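Local coordinates for cytolethal distending toxin protein C (Haemophilus ducreyi, PDB 1SR4), which forms, with subunits A and B, the cytolethal distending toxin, a DNA-damaging bacterial genotoxin, and as a lectin-like subunit probably binds carbohydrate, at residues His45-Tyr51 with Leu65-Val71. Residue numbers count along the deposited sequence, not the author numbering.
Sequences HWELIDY and LVQFKVV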
# COMPACT_ATOMS: atom_id res chain seq x y z
N HIS C 45 -17.41 -1.45 -11.15
CA HIS C 45 -16.88 -0.53 -10.13
C HIS C 45 -17.75 -0.40 -8.89
O HIS C 45 -18.98 -0.46 -8.97
CB HIS C 45 -16.73 0.90 -10.70
CG HIS C 45 -15.67 1.04 -11.74
ND1 HIS C 45 -15.03 2.24 -11.98
CD2 HIS C 45 -15.16 0.16 -12.63
CE1 HIS C 45 -14.17 2.09 -12.98
NE2 HIS C 45 -14.23 0.83 -13.39
N TRP C 46 -17.08 -0.20 -7.76
CA TRP C 46 -17.72 0.01 -6.46
C TRP C 46 -16.90 1.04 -5.72
O TRP C 46 -15.69 1.16 -5.93
CB TRP C 46 -17.72 -1.26 -5.61
CG TRP C 46 -18.40 -2.42 -6.24
CD1 TRP C 46 -17.82 -3.41 -6.98
CD2 TRP C 46 -19.79 -2.72 -6.19
NE1 TRP C 46 -18.77 -4.31 -7.39
CE2 TRP C 46 -19.99 -3.92 -6.91
CE3 TRP C 46 -20.89 -2.10 -5.59
CZ2 TRP C 46 -21.25 -4.50 -7.05
CZ3 TRP C 46 -22.14 -2.68 -5.72
CH2 TRP C 46 -22.31 -3.88 -6.45
N GLU C 47 -17.58 1.79 -4.85
CA GLU C 47 -16.92 2.76 -3.99
C GLU C 47 -16.86 2.05 -2.65
O GLU C 47 -17.87 1.50 -2.18
CB GLU C 47 -17.75 4.04 -3.88
CG GLU C 47 -17.91 4.75 -5.22
CD GLU C 47 -18.84 5.94 -5.15
OE1 GLU C 47 -19.67 6.00 -4.21
OE2 GLU C 47 -18.74 6.82 -6.03
N LEU C 48 -15.69 2.06 -2.03
CA LEU C 48 -15.53 1.39 -0.76
C LEU C 48 -15.78 2.38 0.36
O LEU C 48 -15.03 3.33 0.49
CB LEU C 48 -14.12 0.80 -0.65
CG LEU C 48 -13.83 -0.04 0.60
CD1 LEU C 48 -14.64 -1.34 0.53
CD2 LEU C 48 -12.33 -0.37 0.69
N ILE C 49 -16.83 2.18 1.15
CA ILE C 49 -17.10 3.11 2.24
C ILE C 49 -17.17 2.36 3.58
O ILE C 49 -17.67 1.25 3.65
CB ILE C 49 -18.41 3.89 2.00
CG1 ILE C 49 -19.61 2.95 1.96
CG2 ILE C 49 -18.34 4.64 0.66
CD1 ILE C 49 -20.23 2.73 3.32
N ASP C 50 -16.65 2.97 4.64
CA ASP C 50 -16.66 2.32 5.94
C ASP C 50 -17.98 2.52 6.66
O ASP C 50 -18.51 3.62 6.67
CB ASP C 50 -15.53 2.86 6.83
CG ASP C 50 -14.15 2.53 6.28
OD1 ASP C 50 -14.08 1.80 5.27
OD2 ASP C 50 -13.15 2.99 6.86
N TYR C 51 -18.49 1.45 7.26
CA TYR C 51 -19.74 1.54 8.01
C TYR C 51 -19.43 2.00 9.44
O TYR C 51 -18.60 1.40 10.12
CB TYR C 51 -20.45 0.19 8.03
CG TYR C 51 -21.80 0.30 8.67
CD1 TYR C 51 -22.78 1.13 8.12
CD2 TYR C 51 -22.10 -0.38 9.83
CE1 TYR C 51 -24.02 1.28 8.72
CE2 TYR C 51 -23.34 -0.23 10.45
CZ TYR C 51 -24.29 0.59 9.89
OH TYR C 51 -25.53 0.73 10.50
N LEU C 65 -15.90 -3.10 9.07
CA LEU C 65 -17.22 -3.06 8.47
C LEU C 65 -17.27 -2.07 7.32
O LEU C 65 -16.83 -0.93 7.45
CB LEU C 65 -18.28 -2.72 9.54
CG LEU C 65 -18.30 -3.70 10.72
CD1 LEU C 65 -19.48 -3.37 11.63
CD2 LEU C 65 -18.42 -5.15 10.23
N VAL C 66 -17.80 -2.52 6.18
CA VAL C 66 -17.89 -1.67 5.00
C VAL C 66 -19.15 -1.95 4.18
O VAL C 66 -19.95 -2.84 4.50
CB VAL C 66 -16.69 -1.89 4.02
CG1 VAL C 66 -15.35 -1.70 4.74
CG2 VAL C 66 -16.78 -3.29 3.38
N GLN C 67 -19.32 -1.16 3.13
CA GLN C 67 -20.40 -1.35 2.19
C GLN C 67 -19.72 -1.14 0.84
O GLN C 67 -18.74 -0.41 0.75
CB GLN C 67 -21.51 -0.31 2.38
CG GLN C 67 -22.31 -0.45 3.67
CD GLN C 67 -23.34 0.65 3.80
OE1 GLN C 67 -22.99 1.83 3.79
NE2 GLN C 67 -24.62 0.28 3.93
N PHE C 68 -20.23 -1.79 -0.19
CA PHE C 68 -19.71 -1.62 -1.53
C PHE C 68 -20.82 -0.84 -2.24
O PHE C 68 -21.89 -1.38 -2.49
CB PHE C 68 -19.48 -2.99 -2.18
CG PHE C 68 -18.52 -3.86 -1.41
CD1 PHE C 68 -17.16 -3.55 -1.34
CD2 PHE C 68 -18.98 -4.96 -0.68
CE1 PHE C 68 -16.28 -4.31 -0.56
CE2 PHE C 68 -18.11 -5.72 0.10
CZ PHE C 68 -16.76 -5.40 0.16
N LYS C 69 -20.55 0.42 -2.53
CA LYS C 69 -21.52 1.32 -3.15
C LYS C 69 -21.36 1.53 -4.65
O LYS C 69 -20.25 1.64 -5.17
CB LYS C 69 -21.47 2.67 -2.43
CG LYS C 69 -22.43 3.73 -2.97
CD LYS C 69 -22.15 5.08 -2.31
CE LYS C 69 -22.92 6.23 -2.99
NZ LYS C 69 -22.63 6.28 -4.46
N VAL C 70 -22.49 1.59 -5.33
CA VAL C 70 -22.54 1.81 -6.76
C VAL C 70 -22.14 3.25 -7.04
O VAL C 70 -22.51 4.17 -6.30
CB VAL C 70 -23.98 1.59 -7.31
CG1 VAL C 70 -24.06 1.96 -8.79
CG2 VAL C 70 -24.39 0.12 -7.13
N VAL C 71 -21.39 3.46 -8.10
CA VAL C 71 -20.98 4.80 -8.46
C VAL C 71 -22.21 5.61 -8.91
O VAL C 71 -22.97 5.16 -9.77
CB VAL C 71 -19.97 4.79 -9.62
CG1 VAL C 71 -19.67 6.21 -10.08
CG2 VAL C 71 -18.68 4.08 -9.18
O HOH W 1 -20.62 1.32 -10.02
O HOH W 2 -20.74 8.29 -6.46
O HOH W 3 -15.94 0.45 9.57
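A salt bridge from Lys69 NZ to Glu47 OE1 (3.0 Å) ties together the side chains of a hydrogen-bonded antiparallel pair, whose backbones also meet at Glu47 N to Lys69 O (2.7 Å) and Lys69 N to Glu47 O (2.9 Å). These long, charged side chains suit a partly exposed position. Ile49 and Gln67 form the next such pair, and Tyr51 N to Leu65 O (2.9 Å) extends the ladder. Where it frays beyond Glu47, one water bridges His45 O and Val71 N.

The other face bears Leu48 and Phe68, with Leu48 CD1 3.6 Å from Phe68 CE1; beside it, Val66 CG2 lies 4.1 Å from Leu48 CD1 and Trp46 CE3 3.8 Å from Phe68 CB. Phe68 reaches on to Leu22 and Leu97 of other strands, whereas Leu48 touches Ile25 of the CdtB chain and Asp50 hydrogen-bonds to its Ser21. Alternation from Glu47-Lys69 through Leu48-Phe68 to Ile49-Gln67 thus gives this ricin-like beta-trefoil one mixed face, salt-bridged at one end, and one apolar face serving both interior and subunit interface.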